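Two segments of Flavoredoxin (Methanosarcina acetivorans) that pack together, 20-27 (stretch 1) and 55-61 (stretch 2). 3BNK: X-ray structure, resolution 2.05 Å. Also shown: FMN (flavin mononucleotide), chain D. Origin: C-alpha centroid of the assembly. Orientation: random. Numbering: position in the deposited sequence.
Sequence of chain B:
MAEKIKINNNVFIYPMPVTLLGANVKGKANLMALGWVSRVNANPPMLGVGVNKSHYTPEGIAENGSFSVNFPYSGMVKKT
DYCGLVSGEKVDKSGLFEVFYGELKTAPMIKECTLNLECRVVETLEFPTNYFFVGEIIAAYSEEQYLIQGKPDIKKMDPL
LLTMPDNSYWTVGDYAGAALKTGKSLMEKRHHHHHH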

ATOM      1  N   LEU B  20      -9.104   7.703  -4.421  1.00 16.43           N
ATOM      2  CA  LEU B  20      -9.557   8.135  -5.720  1.00 16.46           C
ATOM      3  C   LEU B  20      -8.382   8.816  -6.435  1.00 16.72           C
ATOM      4  O   LEU B  20      -7.752   9.737  -5.910  1.00 15.87           O
ATOM      5  N   LEU B  21      -8.071   8.319  -7.624  1.00 16.62           N
ATOM      6  CA  LEU B  21      -6.967   8.849  -8.391  1.00 16.96           C
ATOM      7  C   LEU B  21      -7.510   9.850  -9.408  1.00 16.74           C
ATOM      8  O   LEU B  21      -8.344   9.495 -10.252  1.00 16.44           O
ATOM      9  N   GLY B  22      -7.034  11.089  -9.318  1.00 16.69           N
ATOM     10  CA  GLY B  22      -7.491  12.164 -10.194  1.00 17.17           C
ATOM     11  C   GLY B  22      -6.469  12.518 -11.269  1.00 17.78           C
ATOM     12  O   GLY B  22      -5.275  12.614 -10.999  1.00 17.25           O
ATOM     13  N   ALA B  23      -6.950  12.687 -12.494  1.00 18.24           N
ATOM     14  CA  ALA B  23      -6.126  13.184 -13.579  1.00 19.51           C
ATOM     15  C   ALA B  23      -6.963  13.949 -14.593  1.00 20.20           C
ATOM     16  O   ALA B  23      -8.151  13.650 -14.805  1.00 20.31           O
ATOM     17  N   ASN B  24      -6.360  14.976 -15.178  1.00 21.04           N
ATOM     18  CA  ASN B  24      -6.935  15.600 -16.356  1.00 22.14           C
ATOM     19  C   ASN B  24      -6.630  14.729 -17.555  1.00 22.64           C
ATOM     20  O   ASN B  24      -5.495  14.284 -17.727  1.00 22.39           O
ATOM     21  N   VAL B  25      -7.662  14.463 -18.349  1.00 23.53           N
ATOM     22  CA  VAL B  25      -7.525  13.749 -19.607  1.00 24.88           C
ATOM     23  C   VAL B  25      -8.230  14.630 -20.623  1.00 25.79           C
ATOM     24  O   VAL B  25      -9.413  14.948 -20.459  1.00 26.21           O
ATOM     25  N   LYS B  26      -7.483  15.061 -21.642  1.00 26.79           N
ATOM     26  CA  LYS B  26      -7.962  16.022 -22.639  1.00 27.63           C
ATOM     27  C   LYS B  26      -8.633  17.239 -21.983  1.00 27.43           C
ATOM     28  O   LYS B  26      -9.698  17.696 -22.421  1.00 27.49           O
ATOM     29  N   GLY B  27      -8.002  17.746 -20.925  1.00 27.04           N
ATOM     30  CA  GLY B  27      -8.450  18.959 -20.242  1.00 26.70           C
ATOM     31  C   GLY B  27      -9.598  18.787 -19.260  1.00 26.71           C
ATOM     32  O   GLY B  27      -9.987  19.756 -18.589  1.00 27.40           O
ATOM     33  N   HIS B  55      -7.093   1.175 -18.770  1.00 22.44           N
ATOM     34  CA  HIS B  55      -7.868   2.329 -18.278  1.00 21.36           C
ATOM     35  C   HIS B  55      -7.638   3.628 -19.052  1.00 21.59           C
ATOM     36  O   HIS B  55      -6.648   3.785 -19.790  1.00 21.28           O
ATOM     37  N   TYR B  56      -8.563   4.565 -18.846  1.00 21.22           N
ATOM     38  CA  TYR B  56      -8.548   5.868 -19.502  1.00 21.08           C
ATOM     39  C   TYR B  56      -7.583   6.823 -18.804  1.00 20.61           C
ATOM     40  O   TYR B  56      -6.994   7.702 -19.437  1.00 19.88           O
ATOM     41  N   THR B  57      -7.423   6.623 -17.496  1.00 20.21           N
ATOM     42  CA  THR B  57      -6.619   7.497 -16.646  1.00 19.55           C
ATOM     43  C   THR B  57      -5.135   7.674 -17.089  1.00 20.03           C
ATOM     44  O   THR B  57      -4.643   8.810 -17.075  1.00 19.15           O
ATOM     45  N   PRO B  58      -4.430   6.571 -17.493  1.00 19.96           N
ATOM     46  CA  PRO B  58      -3.008   6.703 -17.853  1.00 20.27           C
ATOM     47  C   PRO B  58      -2.701   7.714 -18.952  1.00 21.13           C
ATOM     48  O   PRO B  58      -1.674   8.397 -18.850  1.00 21.64           O
ATOM     49  N   GLU B  59      -3.561   7.810 -19.977  1.00 21.35           N
ATOM     50  CA  GLU B  59      -3.429   8.844 -21.024  1.00 22.06           C
ATOM     51  C   GLU B  59      -3.310  10.233 -20.416  1.00 20.86           C
ATOM     52  O   GLU B  59      -2.518  11.032 -20.869  1.00 20.59           O
ATOM     53  N   GLY B  60      -4.136  10.512 -19.411  1.00 20.67           N
ATOM     54  CA  GLY B  60      -4.148  11.803 -18.747  1.00 20.04           C
ATOM     55  C   GLY B  60      -2.924  12.047 -17.885  1.00 19.91           C
ATOM     56  O   GLY B  60      -2.348  13.134 -17.914  1.00 19.08           O
ATOM     57  N   ILE B  61      -2.519  11.039 -17.113  1.00 19.89           N
ATOM     58  CA  ILE B  61      -1.305  11.166 -16.318  1.00 20.46           C
ATOM     59  C   ILE B  61      -0.075  11.356 -17.226  1.00 21.46           C
ATOM     60  O   ILE B  61       0.774  12.206 -16.951  1.00 21.60           O
TER

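Packing of a strand segment, ending at Val25, against the early part of a helix in flavoredoxin, next to the FMN site. The strand crosses the helix at 77°, with a closest axial approach of 6.4 Å, and no hydrogen bond joins the two stretches; the contact is made by the alternate strand side chains Leu21, Ala23 and Val25, whose CA-to-CB bonds all point toward the helix. Leu20, the first residue of this stretch but not of its strand, is out of reach of the second stretch, with chi1 between wells at -102°. Leu21, t at chi1 and m at chi2, extends along the interface so that its CD1 lies 3.3 Å from CG2 of Thr57, a tight apolar contact, and 3.8 Å from CD1 of Ile61. Ile61 (m, t) sets off sideways, but the end of its side chain comes nearer to the strand. Gly22 has no side chain and takes no part. Ala23 contributes a single methyl: its CB is 3.7 Å from CG1 of Ile61 and 4.2 Å from CG2 of Thr57, so Leu21 and Ala23 both touch Thr57 and Ile61. Asn24 (m) leads its amide away from the helix, and its OD1 is hydrogen-bonded elsewhere in the structure. Its backbone meets the helix instead, with Asn24 O 3.0 Å from CA of Gly60. The same oxygen lies 3.4 Å from Gly60 O, but both are acceptors and no bond forms. Glycine at position 60 suits this closeness: a CB there would point toward the strand and fall 2.4 Å from Asn24 O and 2.5 Å from Val25 CG2, a clash with both. The backbones accordingly come to 4.0 Å between the CA atoms of Val25 and Gly60. Val25 (t) buries the most area of any residue here. Both its methyls reach Gly60 and Tyr56: CG2 is 3.8 Å from CA of Gly60, and CG1 is 3.5 Å from CE2 of Tyr56 and over the face of that ring, 3.9 Å from the centroid, as a CH-pi contact; CG1 is also 4.1 Å from CB of Glu59. Tyr56 (t) starts sideways and brings its ring in to receive the valine methyl. Lys26, beyond the strand in a loop, runs out as m, t, t, t; its end comes nearer to stretch 2, placing NZ 3.9 Å from OH of Tyr56, at the ring edge, and 4.5 Å from OE1 of Glu59 (m, t). The opposite charges are near each other but too far apart for a salt bridge. Gly27 makes no contact. Stretch 2 also binds the cofactor. Tyr56 N donates to FMN O1P at 3.1 Å, Thr57 N to FMN O2P at 2.9 Å, and Thr57 OG1 to FMN O2P at a very short 2.5 Å. Thr57 (m) thus divides its branches, hydroxyl to phosphate and methyl to Leu21 and Ala23. His55 (m), out of reach of the strand, makes a weak hydrogen bond from NE2 to FMN N1 at 3.1 Å.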

ATOM      1  CB  LEU B  20     -10.770   9.055  -5.573  1.00 16.59           C
ATOM      2  CG  LEU B  20     -12.202   8.559  -5.829  1.00 18.13           C
ATOM      3  CD1 LEU B  20     -12.328   7.095  -6.253  1.00 16.49           C
ATOM      4  CD2 LEU B  20     -13.167   8.929  -4.674  1.00 16.22           C
ATOM      5  CB  LEU B  21      -6.218   7.706  -9.094  1.00 16.93           C
ATOM      6  CG  LEU B  21      -4.984   7.999  -9.962  1.00 17.08           C
ATOM      7  CD1 LEU B  21      -5.312   8.887 -11.118  1.00 19.96           C
ATOM      8  CD2 LEU B  21      -3.848   8.634  -9.166  1.00 17.26           C
ATOM      9  CB  ALA B  23      -5.361  12.044 -14.246  1.00 19.25           C
ATOM     10  CB  ASN B  24      -6.382  17.009 -16.584  1.00 22.02           C
ATOM     11  CG  ASN B  24      -7.139  18.072 -15.800  1.00 22.65           C
ATOM     12  OD1 ASN B  24      -7.942  17.769 -14.911  1.00 22.16           O
ATOM     13  ND2 ASN B  24      -6.890  19.326 -16.137  1.00 22.90           N
ATOM     14  CB  VAL B  25      -8.148  12.329 -19.577  1.00 24.95           C
ATOM     15  CG1 VAL B  25      -7.581  11.477 -20.723  1.00 25.08           C
ATOM     16  CG2 VAL B  25      -7.897  11.623 -18.234  1.00 24.68           C
ATOM     17  CB  LYS B  26      -8.906  15.348 -23.648  1.00 28.06           C
ATOM     18  CG  LYS B  26      -8.231  14.352 -24.575  1.00 30.39           C
ATOM     19  CD  LYS B  26      -9.274  13.513 -25.311  1.00 32.60           C
ATOM     20  CE  LYS B  26      -8.651  12.269 -25.920  1.00 34.39           C
ATOM     21  NZ  LYS B  26      -9.673  11.194 -26.111  1.00 35.38           N
ATOM     22  CB  HIS B  55      -7.638   2.573 -16.783  1.00 20.58           C
ATOM     23  CG  HIS B  55      -7.885   1.374 -15.924  1.00 19.94           C
ATOM     24  ND1 HIS B  55      -8.866   0.448 -16.194  1.00 17.89           N
ATOM     25  CD2 HIS B  55      -7.291   0.967 -14.778  1.00 18.14           C
ATOM     26  CE1 HIS B  55      -8.849  -0.492 -15.266  1.00 15.46           C
ATOM     27  NE2 HIS B  55      -7.906  -0.199 -14.394  1.00 15.93           N
ATOM     28  CB  TYR B  56      -9.973   6.435 -19.489  1.00 21.31           C
ATOM     29  CG  TYR B  56     -10.188   7.708 -20.261  1.00 21.74           C
ATOM     30  CD1 TYR B  56     -10.096   7.729 -21.661  1.00 22.62           C
ATOM     31  CD2 TYR B  56     -10.529   8.885 -19.605  1.00 21.36           C
ATOM     32  CE1 TYR B  56     -10.315   8.893 -22.377  1.00 21.70           C
ATOM     33  CE2 TYR B  56     -10.751  10.053 -20.311  1.00 22.36           C
ATOM     34  CZ  TYR B  56     -10.642  10.053 -21.695  1.00 22.84           C
ATOM     35  OH  TYR B  56     -10.858  11.220 -22.399  1.00 24.42           O
ATOM     36  CB  THR B  57      -6.774   7.087 -15.151  1.00 20.03           C
ATOM     37  OG1 THR B  57      -8.151   7.238 -14.758  1.00 17.92           O
ATOM     38  CG2 THR B  57      -5.884   7.923 -14.226  1.00 19.86           C
ATOM     39  CB  PRO B  58      -2.618   5.294 -18.313  1.00 20.52           C
ATOM     40  CG  PRO B  58      -3.590   4.409 -17.644  1.00 20.34           C
ATOM     41  CD  PRO B  58      -4.877   5.171 -17.617  1.00 19.30           C
ATOM     42  CB  GLU B  59      -4.637   8.878 -21.959  1.00 21.59           C
ATOM     43  CG  GLU B  59      -4.988   7.572 -22.630  1.00 24.37           C
ATOM     44  CD  GLU B  59      -6.159   7.720 -23.575  1.00 24.31           C
ATOM     45  OE1 GLU B  59      -6.424   8.865 -24.044  1.00 26.71           O
ATOM     46  OE2 GLU B  59      -6.800   6.681 -23.858  1.00 29.26           O
ATOM     47  CB  ILE B  61      -1.121  10.018 -15.299  1.00 20.37           C
ATOM     48  CG1 ILE B  61      -2.346   9.946 -14.367  1.00 20.07           C
ATOM     49  CG2 ILE B  61       0.140  10.232 -14.482  1.00 19.91           C
ATOM     50  CD1 ILE B  61      -2.260   8.870 -13.304  1.00 19.05           C
TER
HETATM   51  N1  FMN D1001      -7.575  -0.260 -11.316  1.00 15.94           N
HETATM   52  C2  FMN D1001      -6.205  -0.114 -11.399  1.00 15.86           C
HETATM   53  O2  FMN D1001      -5.676  -0.101 -12.505  1.00 16.25           O
HETATM   54  N3  FMN D1001      -5.443   0.025 -10.252  1.00 16.53           N
HETATM   55  C4  FMN D1001      -6.071   0.013  -9.018  1.00 16.08           C
HETATM   56  O4  FMN D1001      -5.391   0.125  -8.005  1.00 15.19           O
HETATM   57  C4A FMN D1001      -7.461  -0.139  -8.933  1.00 16.54           C
HETATM   58  N5  FMN D1001      -8.100  -0.164  -7.700  1.00 16.54           N
HETATM   59  C5A FMN D1001      -9.474  -0.295  -7.615  1.00 16.44           C
HETATM   60  C6  FMN D1001     -10.081  -0.285  -6.354  1.00 16.58           C
HETATM   61  C7  FMN D1001     -11.472  -0.426  -6.247  1.00 16.34           C
HETATM   62  C7M FMN D1001     -12.099  -0.307  -4.890  1.00 16.28           C
HETATM   63  C8  FMN D1001     -12.250  -0.568  -7.405  1.00 16.81           C
HETATM   64  C8M FMN D1001     -13.760  -0.475  -7.346  1.00 16.52           C
HETATM   65  C9  FMN D1001     -11.632  -0.557  -8.663  1.00 15.77           C
HETATM   66  C9A FMN D1001     -10.249  -0.414  -8.782  1.00 16.35           C
HETATM   67  N10 FMN D1001      -9.616  -0.398 -10.031  1.00 16.15           N
HETATM   68  C10 FMN D1001      -8.226  -0.270 -10.099  1.00 16.46           C
HETATM   69  C1' FMN D1001     -10.425  -0.422 -11.301  1.00 17.40           C
HETATM   70  C2' FMN D1001     -10.560   0.950 -11.949  1.00 17.90           C
HETATM   71  O2' FMN D1001     -10.826   1.934 -10.968  1.00 17.27           O
HETATM   72  C3' FMN D1001     -11.724   0.973 -12.942  1.00 18.89           C
HETATM   73  O3' FMN D1001     -11.546   0.066 -14.015  1.00 19.33           O
HETATM   74  C4' FMN D1001     -12.001   2.390 -13.444  1.00 17.91           C
HETATM   75  O4' FMN D1001     -13.231   2.394 -14.118  1.00 16.24           O
HETATM   76  C5' FMN D1001     -10.932   2.968 -14.361  1.00 17.15           C
HETATM   77  O5' FMN D1001     -11.384   4.281 -14.641  1.00 19.08           O
HETATM   78  P   FMN D1001     -10.926   5.102 -15.954  1.00 19.49           P
HETATM   79  O1P FMN D1001     -11.106   4.229 -17.162  1.00 19.66           O
HETATM   80  O2P FMN D1001      -9.468   5.423 -15.801  1.00 17.70           O
HETATM   81  O3P FMN D1001     -11.689   6.389 -16.101  1.00 18.73           O